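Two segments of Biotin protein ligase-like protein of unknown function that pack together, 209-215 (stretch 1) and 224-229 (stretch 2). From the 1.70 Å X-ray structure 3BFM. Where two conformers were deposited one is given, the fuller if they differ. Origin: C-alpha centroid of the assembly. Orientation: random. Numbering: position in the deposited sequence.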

# COMPACT_ATOMS: atom_id res chain seq x y z
N VAL A 209 -7.91 19.58 -21.38
CA VAL A 209 -8.24 19.67 -19.97
C VAL A 209 -7.32 20.64 -19.22
O VAL A 209 -6.21 20.88 -19.66
CB VAL A 209 -8.17 18.28 -19.28
CG1 VAL A 209 -9.15 17.30 -19.98
CG2 VAL A 209 -6.76 17.73 -19.32
N ASP A 210 -7.83 21.18 -18.12
CA ASP A 210 -7.01 22.00 -17.23
C ASP A 210 -6.22 21.12 -16.29
O ASP A 210 -6.31 19.88 -16.38
CB ASP A 210 -7.85 23.10 -16.54
CG ASP A 210 -8.61 22.60 -15.32
OD1 ASP A 210 -8.61 21.39 -15.02
OD2 ASP A 210 -9.20 23.47 -14.64
N GLU A 211 -5.44 21.74 -15.40
CA GLU A 211 -4.53 20.99 -14.53
C GLU A 211 -5.26 20.02 -13.59
O GLU A 211 -4.70 18.99 -13.20
CB GLU A 211 -3.65 21.94 -13.71
CG GLU A 211 -4.38 22.59 -12.54
N ASP A 212 -6.49 20.38 -13.21
CA ASP A 212 -7.35 19.49 -12.41
C ASP A 212 -8.23 18.52 -13.24
O ASP A 212 -9.19 17.94 -12.71
CB ASP A 212 -8.25 20.31 -11.50
CG ASP A 212 -7.47 21.06 -10.43
OD1 ASP A 212 -6.28 20.75 -10.20
OD2 ASP A 212 -8.08 21.96 -9.81
N PHE A 213 -7.90 18.39 -14.53
CA PHE A 213 -8.60 17.50 -15.47
C PHE A 213 -10.02 17.94 -15.75
O PHE A 213 -10.82 17.14 -16.20
CB PHE A 213 -8.55 16.02 -15.05
CG PHE A 213 -7.20 15.39 -15.19
CD1 PHE A 213 -6.81 14.74 -16.35
CD2 PHE A 213 -6.33 15.39 -14.11
CE1 PHE A 213 -5.54 14.13 -16.43
CE2 PHE A 213 -5.08 14.81 -14.19
CZ PHE A 213 -4.68 14.18 -15.34
N GLY A 214 -10.31 19.23 -15.55
CA GLY A 214 -11.59 19.83 -15.94
C GLY A 214 -11.64 19.97 -17.45
O GLY A 214 -10.62 20.27 -18.07
N MSE A 215 -12.78 19.70 -18.05
CA MSE A 215 -12.89 19.72 -19.51
C MSE A 215 -13.00 21.15 -19.99
O MSE A 215 -13.83 21.91 -19.50
CB MSE A 215 -14.14 19.00 -19.99
CG MSE A 215 -14.39 19.07 -21.47
SE MSE A 215 -15.94 18.13 -22.06
CE MSE A 215 -15.14 16.30 -21.90
N HIS A 224 -16.18 26.73 -22.06
CA HIS A 224 -16.76 26.27 -20.80
C HIS A 224 -15.70 25.47 -20.09
O HIS A 224 -14.92 24.77 -20.74
CB HIS A 224 -17.96 25.37 -21.06
CG HIS A 224 -19.03 26.02 -21.87
ND1 HIS A 224 -19.87 26.97 -21.34
CD2 HIS A 224 -19.39 25.87 -23.16
CE1 HIS A 224 -20.71 27.38 -22.27
NE2 HIS A 224 -20.43 26.74 -23.39
N LEU A 225 -15.65 25.61 -18.77
CA LEU A 225 -14.88 24.70 -17.92
C LEU A 225 -15.84 23.79 -17.16
O LEU A 225 -16.66 24.25 -16.39
CB LEU A 225 -13.97 25.46 -16.95
CG LEU A 225 -13.15 24.60 -15.97
CD1 LEU A 225 -12.08 23.91 -16.71
CD2 LEU A 225 -12.53 25.46 -14.88
N ILE A 226 -15.73 22.50 -17.41
CA ILE A 226 -16.57 21.51 -16.73
C ILE A 226 -15.65 20.78 -15.76
O ILE A 226 -14.80 19.99 -16.19
CB ILE A 226 -17.21 20.53 -17.71
CG1 ILE A 226 -17.80 21.28 -18.92
CG2 ILE A 226 -18.26 19.66 -17.01
CD1 ILE A 226 -19.02 22.10 -18.60
N PRO A 227 -15.78 21.07 -14.45
CA PRO A 227 -14.87 20.41 -13.53
C PRO A 227 -15.16 18.88 -13.48
O PRO A 227 -16.30 18.45 -13.62
CB PRO A 227 -15.18 21.07 -12.17
CG PRO A 227 -16.07 22.20 -12.43
CD PRO A 227 -16.71 21.97 -13.75
N LEU A 228 -14.12 18.09 -13.23
CA LEU A 228 -14.26 16.65 -13.21
C LEU A 228 -15.13 16.17 -12.03
O LEU A 228 -15.75 15.10 -12.10
CB LEU A 228 -12.89 15.99 -13.20
CG LEU A 228 -12.87 14.47 -13.40
CD1 LEU A 228 -13.63 14.01 -14.63
CD2 LEU A 228 -11.41 14.01 -13.42
N THR A 229 -15.26 17.01 -10.99
CA THR A 229 -16.22 16.76 -9.89
C THR A 229 -17.66 16.50 -10.35
O THR A 229 -18.42 15.78 -9.65
CB THR A 229 -16.17 17.88 -8.82
OG1 THR A 229 -16.33 19.15 -9.45
CG2 THR A 229 -14.84 17.91 -8.12
O HOH W 1 -11.70 19.44 -12.55

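This is a small, mainly backbone contact, in which one antiparallel pair of residues joins a tight turn to a strand and a few apolar side chains and one water extend the join. The two stretches bury 331 Å² between them, both sides summed.

The center of the contact is the pair Met 215 and Ile 226. Met 215 N donates to Ile 226 O at 2.8 Å, and Ile 226 N donates to Met 215 O at 2.9 Å. The second bond is the straighter, with an angle at hydrogen of 169° against 148°. Their CA atoms lie 4.9 Å apart. Both side chains leave on the same face of the sheet, and Met 215 CB meets Ile 226 CB at 4.1 Å. Beyond CB the side chains lead away from the opposing stretch. Residue 215 is modelled as selenomethionine, and its chain is extended as far as SE. Met 215 O also receives a CA-H...O contact from Leu 225 CA at 3.4 Å.

Next along the chain, the backbones come closer. Gly 214 CA lies 4.1 Å from Pro 227 CA and 3.2 Å from Ile 226 O. Glycine suits this place: an ideal CB on Gly 214 would sit 3.1 Å from Leu 225 CD1, which is tight.

The approach to Gly 214 is shaped by a type I turn from Asp 210 to Phe 213. Phe 213 N donates to Asp 210 O at 2.9 Å. Asp 210 N donates to Gly 214 O, also at 2.9 Å. The Asp 210 side chain braces the loop as well, since Gly 214 N donates to Asp 210 OD1 at 2.8 Å. Its other oxygen faces stretch 2, where Asp 210 OD2 touches Leu 225 CD1 at 3.6 Å. This is a packing contact, as the methyl group offers no polar partner. Phe 213 ends the turn with positive phi and psi, 67° and 23°.

Leu 228 closes the far end of the contact. Its CA-to-CB bond points toward stretch 1, and Leu 228 CB lies 3.8 Å from Phe 213 O. Leu 228 CD2 packs on Phe 213 CB at 3.9 Å, while the end of the Phe 213 side chain leads away. Here the backbones are linked through water 1. The water donates to Asp 212 O at 2.9 Å and accepts from Leu 228 N at 2.9 Å, so it bridges the turn to the start of the 3-10 segment.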